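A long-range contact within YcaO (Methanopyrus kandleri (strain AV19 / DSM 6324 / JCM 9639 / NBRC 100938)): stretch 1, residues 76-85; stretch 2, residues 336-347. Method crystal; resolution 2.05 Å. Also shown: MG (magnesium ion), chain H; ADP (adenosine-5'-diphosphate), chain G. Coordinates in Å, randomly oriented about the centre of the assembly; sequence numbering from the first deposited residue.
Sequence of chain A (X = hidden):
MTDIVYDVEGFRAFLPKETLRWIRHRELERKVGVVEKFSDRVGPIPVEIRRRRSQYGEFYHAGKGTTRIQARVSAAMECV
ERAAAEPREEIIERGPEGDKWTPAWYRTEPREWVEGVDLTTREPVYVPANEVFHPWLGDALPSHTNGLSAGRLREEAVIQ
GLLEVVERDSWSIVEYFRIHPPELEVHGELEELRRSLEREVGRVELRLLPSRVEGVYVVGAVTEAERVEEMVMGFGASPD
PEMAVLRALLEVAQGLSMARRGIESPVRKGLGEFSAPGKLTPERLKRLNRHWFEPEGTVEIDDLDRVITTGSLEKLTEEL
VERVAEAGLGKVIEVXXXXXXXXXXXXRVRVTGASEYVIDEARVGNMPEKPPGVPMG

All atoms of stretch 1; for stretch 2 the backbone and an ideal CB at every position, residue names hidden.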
# COMPACT_ATOMS: atom_id res chain seq x y z
N ALA A 76 0.38 -14.91 -1.85
CA ALA A 76 1.01 -15.33 -3.10
C ALA A 76 1.44 -14.14 -3.98
O ALA A 76 2.58 -14.10 -4.46
CB ALA A 76 0.10 -16.27 -3.88
N MSE A 77 0.53 -13.19 -4.19
CA MSE A 77 0.77 -12.06 -5.08
C MSE A 77 1.76 -11.07 -4.49
O MSE A 77 2.49 -10.41 -5.23
CB MSE A 77 -0.56 -11.45 -5.50
CG MSE A 77 -1.46 -12.42 -6.27
SE MSE A 77 -0.66 -12.85 -8.02
CE MSE A 77 -1.45 -11.28 -8.92
N GLU A 78 1.80 -10.99 -3.16
CA GLU A 78 2.83 -10.24 -2.43
C GLU A 78 4.22 -10.79 -2.77
O GLU A 78 5.13 -10.02 -3.09
CB GLU A 78 2.56 -10.31 -0.92
CG GLU A 78 3.59 -9.63 -0.02
CD GLU A 78 3.37 -8.14 0.13
OE1 GLU A 78 2.21 -7.70 0.28
OE2 GLU A 78 4.38 -7.40 0.12
N CYS A 79 4.38 -12.11 -2.70
CA CYS A 79 5.62 -12.77 -3.12
C CYS A 79 5.97 -12.47 -4.57
O CYS A 79 7.14 -12.22 -4.88
CB CYS A 79 5.55 -14.28 -2.87
SG CYS A 79 5.45 -14.67 -1.12
N VAL A 80 4.97 -12.47 -5.45
CA VAL A 80 5.16 -12.25 -6.89
C VAL A 80 5.66 -10.82 -7.18
O VAL A 80 6.65 -10.65 -7.90
CB VAL A 80 3.89 -12.59 -7.72
CG1 VAL A 80 4.01 -12.08 -9.16
CG2 VAL A 80 3.66 -14.10 -7.76
N GLU A 81 4.99 -9.82 -6.60
CA GLU A 81 5.40 -8.43 -6.78
C GLU A 81 6.84 -8.18 -6.32
O GLU A 81 7.57 -7.44 -6.97
CB GLU A 81 4.40 -7.43 -6.15
CG GLU A 81 4.46 -7.31 -4.64
CD GLU A 81 3.66 -6.15 -4.09
OE1 GLU A 81 2.46 -6.05 -4.38
OE2 GLU A 81 4.23 -5.33 -3.32
N ARG A 82 7.24 -8.81 -5.21
CA ARG A 82 8.60 -8.65 -4.68
C ARG A 82 9.65 -9.27 -5.61
O ARG A 82 10.72 -8.68 -5.79
CB ARG A 82 8.72 -9.19 -3.25
CG ARG A 82 7.97 -8.37 -2.20
CD ARG A 82 8.53 -6.96 -2.03
NE ARG A 82 9.81 -6.96 -1.31
CZ ARG A 82 9.94 -6.87 0.01
NH1 ARG A 82 8.87 -6.75 0.78
NH2 ARG A 82 11.14 -6.89 0.56
N ALA A 83 9.35 -10.42 -6.20
CA ALA A 83 10.24 -11.03 -7.20
C ALA A 83 10.35 -10.17 -8.46
O ALA A 83 11.44 -10.00 -9.00
CB ALA A 83 9.78 -12.44 -7.54
N ALA A 84 9.22 -9.62 -8.90
CA ALA A 84 9.17 -8.71 -10.05
C ALA A 84 9.97 -7.42 -9.83
O ALA A 84 10.55 -6.89 -10.77
CB ALA A 84 7.73 -8.38 -10.40
N ALA A 85 9.98 -6.93 -8.59
CA ALA A 85 10.65 -5.69 -8.21
C ALA A 85 12.17 -5.80 -8.10
O ALA A 85 12.86 -4.78 -8.05
CB ALA A 85 10.09 -5.16 -6.90
N UNK A 336 6.07 -0.64 -15.98
CA UNK A 336 5.72 -2.05 -16.15
C UNK A 336 6.82 -2.95 -15.56
O UNK A 336 7.99 -2.82 -15.93
CB UNK A 336 5.50 -2.37 -17.63
N UNK A 337 6.43 -3.85 -14.66
CA UNK A 337 7.37 -4.80 -14.04
C UNK A 337 7.01 -6.28 -14.25
O UNK A 337 7.59 -7.16 -13.61
CB UNK A 337 7.45 -4.52 -12.54
N UNK A 338 6.05 -6.53 -15.14
CA UNK A 338 5.65 -7.87 -15.54
C UNK A 338 6.88 -8.69 -15.93
O UNK A 338 7.66 -8.28 -16.78
CB UNK A 338 4.65 -7.81 -16.70
N UNK A 339 7.07 -9.83 -15.27
CA UNK A 339 8.13 -10.76 -15.65
C UNK A 339 7.70 -11.51 -16.90
O UNK A 339 6.53 -11.86 -17.04
CB UNK A 339 8.45 -11.73 -14.51
N UNK A 340 8.64 -11.73 -17.81
CA UNK A 340 8.38 -12.45 -19.07
C UNK A 340 7.89 -13.88 -18.82
O UNK A 340 6.87 -14.29 -19.38
CB UNK A 340 9.65 -12.48 -19.93
N UNK A 341 8.59 -14.62 -17.95
CA UNK A 341 8.25 -16.01 -17.63
C UNK A 341 6.92 -16.15 -16.88
O UNK A 341 6.02 -16.86 -17.35
CB UNK A 341 9.37 -16.63 -16.79
N UNK A 342 6.79 -15.46 -15.74
CA UNK A 342 5.51 -15.37 -15.03
C UNK A 342 4.66 -14.33 -15.73
O UNK A 342 4.95 -13.13 -15.66
CB UNK A 342 5.70 -15.02 -13.55
N UNK A 343 3.61 -14.76 -16.42
CA UNK A 343 2.72 -13.81 -17.07
C UNK A 343 1.75 -13.18 -16.05
O UNK A 343 0.54 -13.40 -16.10
CB UNK A 343 1.94 -14.50 -18.19
N UNK A 344 2.32 -12.42 -15.11
CA UNK A 344 1.55 -11.77 -14.04
C UNK A 344 1.82 -10.27 -14.12
O UNK A 344 2.96 -9.84 -13.94
CB UNK A 344 1.92 -12.32 -12.66
N UNK A 345 0.77 -9.47 -14.39
CA UNK A 345 0.92 -8.01 -14.39
C UNK A 345 1.40 -7.47 -13.05
O UNK A 345 0.77 -7.71 -12.02
CB UNK A 345 -0.41 -7.35 -14.76
N UNK A 346 2.56 -6.80 -13.07
CA UNK A 346 3.09 -6.07 -11.91
C UNK A 346 3.47 -4.68 -12.39
O UNK A 346 4.00 -4.52 -13.50
CB UNK A 346 4.29 -6.79 -11.28
N UNK A 347 3.17 -3.67 -11.57
CA UNK A 347 3.58 -2.30 -11.85
C UNK A 347 4.22 -1.62 -10.65
O UNK A 347 3.99 -2.01 -9.49
CB UNK A 347 2.37 -1.48 -12.32
MG MG H . 2.20 -3.81 -2.79
PB ADP G . -1.74 -4.50 -0.09
O1B ADP G . -1.59 -4.21 -1.57
O2B ADP G . -2.25 -3.33 0.73
O3B ADP G . -0.58 -5.22 0.55
PA ADP G . -3.12 -7.05 -0.17
O1A ADP G . -4.59 -7.29 -0.39
O2A ADP G . -2.50 -7.70 1.04
O3A ADP G . -3.03 -5.46 -0.04
O5' ADP G . -2.34 -7.48 -1.50
C5' ADP G . -0.96 -7.89 -1.60
C4' ADP G . -0.58 -8.01 -3.09
O4' ADP G . -1.42 -8.98 -3.74
C3' ADP G . -0.78 -6.72 -3.88
O3' ADP G . 0.17 -6.66 -4.97
C2' ADP G . -2.18 -6.86 -4.45
O2' ADP G . -2.39 -6.05 -5.60
C1' ADP G . -2.24 -8.36 -4.74
N9 ADP G . -3.61 -8.92 -4.65
C8 ADP G . -4.36 -8.96 -3.53
N7 ADP G . -5.56 -9.54 -3.78
C5 ADP G . -5.58 -9.89 -5.07
C6 ADP G . -6.55 -10.56 -5.97
N6 ADP G . -7.76 -10.96 -5.50
N1 ADP G . -6.19 -10.73 -7.26
C2 ADP G . -4.99 -10.34 -7.74
N3 ADP G . -4.05 -9.73 -6.98
C4 ADP G . -4.29 -9.49 -5.65

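Stretch 1 is a helix whose side toward stretch 2 is lined by Met 77, Val 80, Glu 81 and Ala 84. It offers carbon almost throughout, because the carboxylate of Glu 81 leads away, its OE2 binding the magnesium ion at 2.6 Å and its OE1 accepting a very short hydrogen bond from O3' of ADP.

At position 336 nothing of the helix lies within 5.5 Å of the ideal CB, so the contact sets no demand and many residues would do. Asp is found, and it serves its own loop, as position 338 makes plain.

Position 337 points toward the helix, its ideal CB 4.3 Å from Ala 84 O. That carbonyl could tempt a polar group, but the alanine methyls nearby favour an aliphatic chain of medium length. The residue is Leu 337, whose CD1 reaches to 4.3 Å from Ala 85 CA. Its backbone comes closer still: Leu 337 O is 3.4 Å from Ala 84 CB, an approach that the small alanine side chain accommodates.

Position 338 points away from stretch 1, and a small polar residue could bind back to the loop. Thr 338 does so: its OG1 donates to Asp 336 OD1 at 2.8 Å, and its N donates to the same oxygen at 3.1 Å. One carboxylate oxygen thus ties the turn together.

Position 339, with extended backbone angles (-76/140), points toward the helix, but its ideal CB stays 5.4 Å from Ala 84 CB. A side chain must be long enough to cross this gap, and Leu, Ile or Met would suit. Leu 339 spans it, bringing CD1 to 3.9 Å from Ala 84 CA and 4.3 Å from Ala 83 C, so that it packs on the helix backbone as well as on a methyl.

Positions 340 and 341 are out of reach of the helix, and polar residues are readily accepted. Glu 340 and Asn 341 are both poorly ordered.

Position 342 again points toward stretch 1 from a distance, with Val 80 ahead; a long aliphatic chain is expected. Leu 342 brings CD1 to 4.3 Å from Val 80 CG1.

Position 343 is out of reach, and here the residue is Asp.

Position 344 lies much nearer, its ideal CB 4.1 Å from Val 80 CG1 and 5.1 Å from Met 77 CE. A compact apolar residue, Val or perhaps Ile, fits this setting. Val 344 uses CG1 for both neighbours, at 3.7 Å from Met 77 CE and 3.8 Å from Val 80 CG1.

Position 345 turns away, and its phi of -59° permits proline, which is what occurs.

At position 346 the chain enters a strand, and the ideal CB is 3.9 Å from Ala 84 CB. Such closeness favours a short, beta-branched residue. Val 346 places CG2 3.8 Å from Ala 84 CB and CG1 4.1 Å from Glu 81 CA, while its backbone O accepts from Leu 337 N at 2.8 Å.

Position 347 is out of reach; it is Val, a common strand residue.

Stretch 2, residues 336-347: DLTLENLDVPVV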
# COMPACT_ATOMS: atom_id res chain seq x y z
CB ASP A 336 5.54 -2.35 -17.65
CG ASP A 336 4.83 -3.67 -17.92
OD1 ASP A 336 4.66 -4.50 -17.00
OD2 ASP A 336 4.45 -3.89 -19.08
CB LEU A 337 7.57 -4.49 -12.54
CG LEU A 337 8.40 -3.24 -12.20
CD1 LEU A 337 8.37 -2.96 -10.70
CD2 LEU A 337 9.83 -3.36 -12.69
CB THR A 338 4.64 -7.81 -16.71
OG1 THR A 338 3.55 -6.95 -16.34
CG2 THR A 338 4.10 -9.19 -17.09
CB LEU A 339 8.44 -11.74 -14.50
CG LEU A 339 9.27 -11.22 -13.33
CD1 LEU A 339 8.96 -12.00 -12.07
CD2 LEU A 339 10.76 -11.27 -13.64
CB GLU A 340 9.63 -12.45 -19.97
CG GLU A 340 10.10 -11.07 -20.40
CD GLU A 340 11.45 -11.06 -21.10
OE1 GLU A 340 12.29 -11.97 -20.85
OE2 GLU A 340 11.69 -10.13 -21.90
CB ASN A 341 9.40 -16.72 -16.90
CG ASN A 341 9.85 -16.00 -15.64
OD1 ASN A 341 10.32 -14.86 -15.69
ND2 ASN A 341 9.70 -16.66 -14.50
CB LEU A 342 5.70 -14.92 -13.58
CG LEU A 342 6.69 -15.53 -12.58
CD1 LEU A 342 6.60 -14.75 -11.29
CD2 LEU A 342 6.38 -16.99 -12.33
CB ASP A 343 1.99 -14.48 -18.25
CG ASP A 343 1.35 -13.47 -19.19
OD1 ASP A 343 2.05 -12.52 -19.63
OD2 ASP A 343 0.15 -13.63 -19.49
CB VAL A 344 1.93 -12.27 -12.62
CG1 VAL A 344 1.08 -11.57 -11.57
CG2 VAL A 344 1.79 -13.78 -12.51
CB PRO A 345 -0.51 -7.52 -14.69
CG PRO A 345 -1.15 -8.64 -15.44
CD PRO A 345 -0.57 -9.89 -14.85
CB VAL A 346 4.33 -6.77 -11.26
CG1 VAL A 346 4.85 -5.99 -10.05
CG2 VAL A 346 4.00 -8.20 -10.83
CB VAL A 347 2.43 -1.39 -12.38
CG1 VAL A 347 1.78 -1.96 -13.64
CG2 VAL A 347 1.39 -1.08 -11.31
O HOH W 1 1.92 -5.03 -0.92
O HOH W 2 0.14 -3.04 -3.09
O HOH W 3 3.54 -2.29 -1.89
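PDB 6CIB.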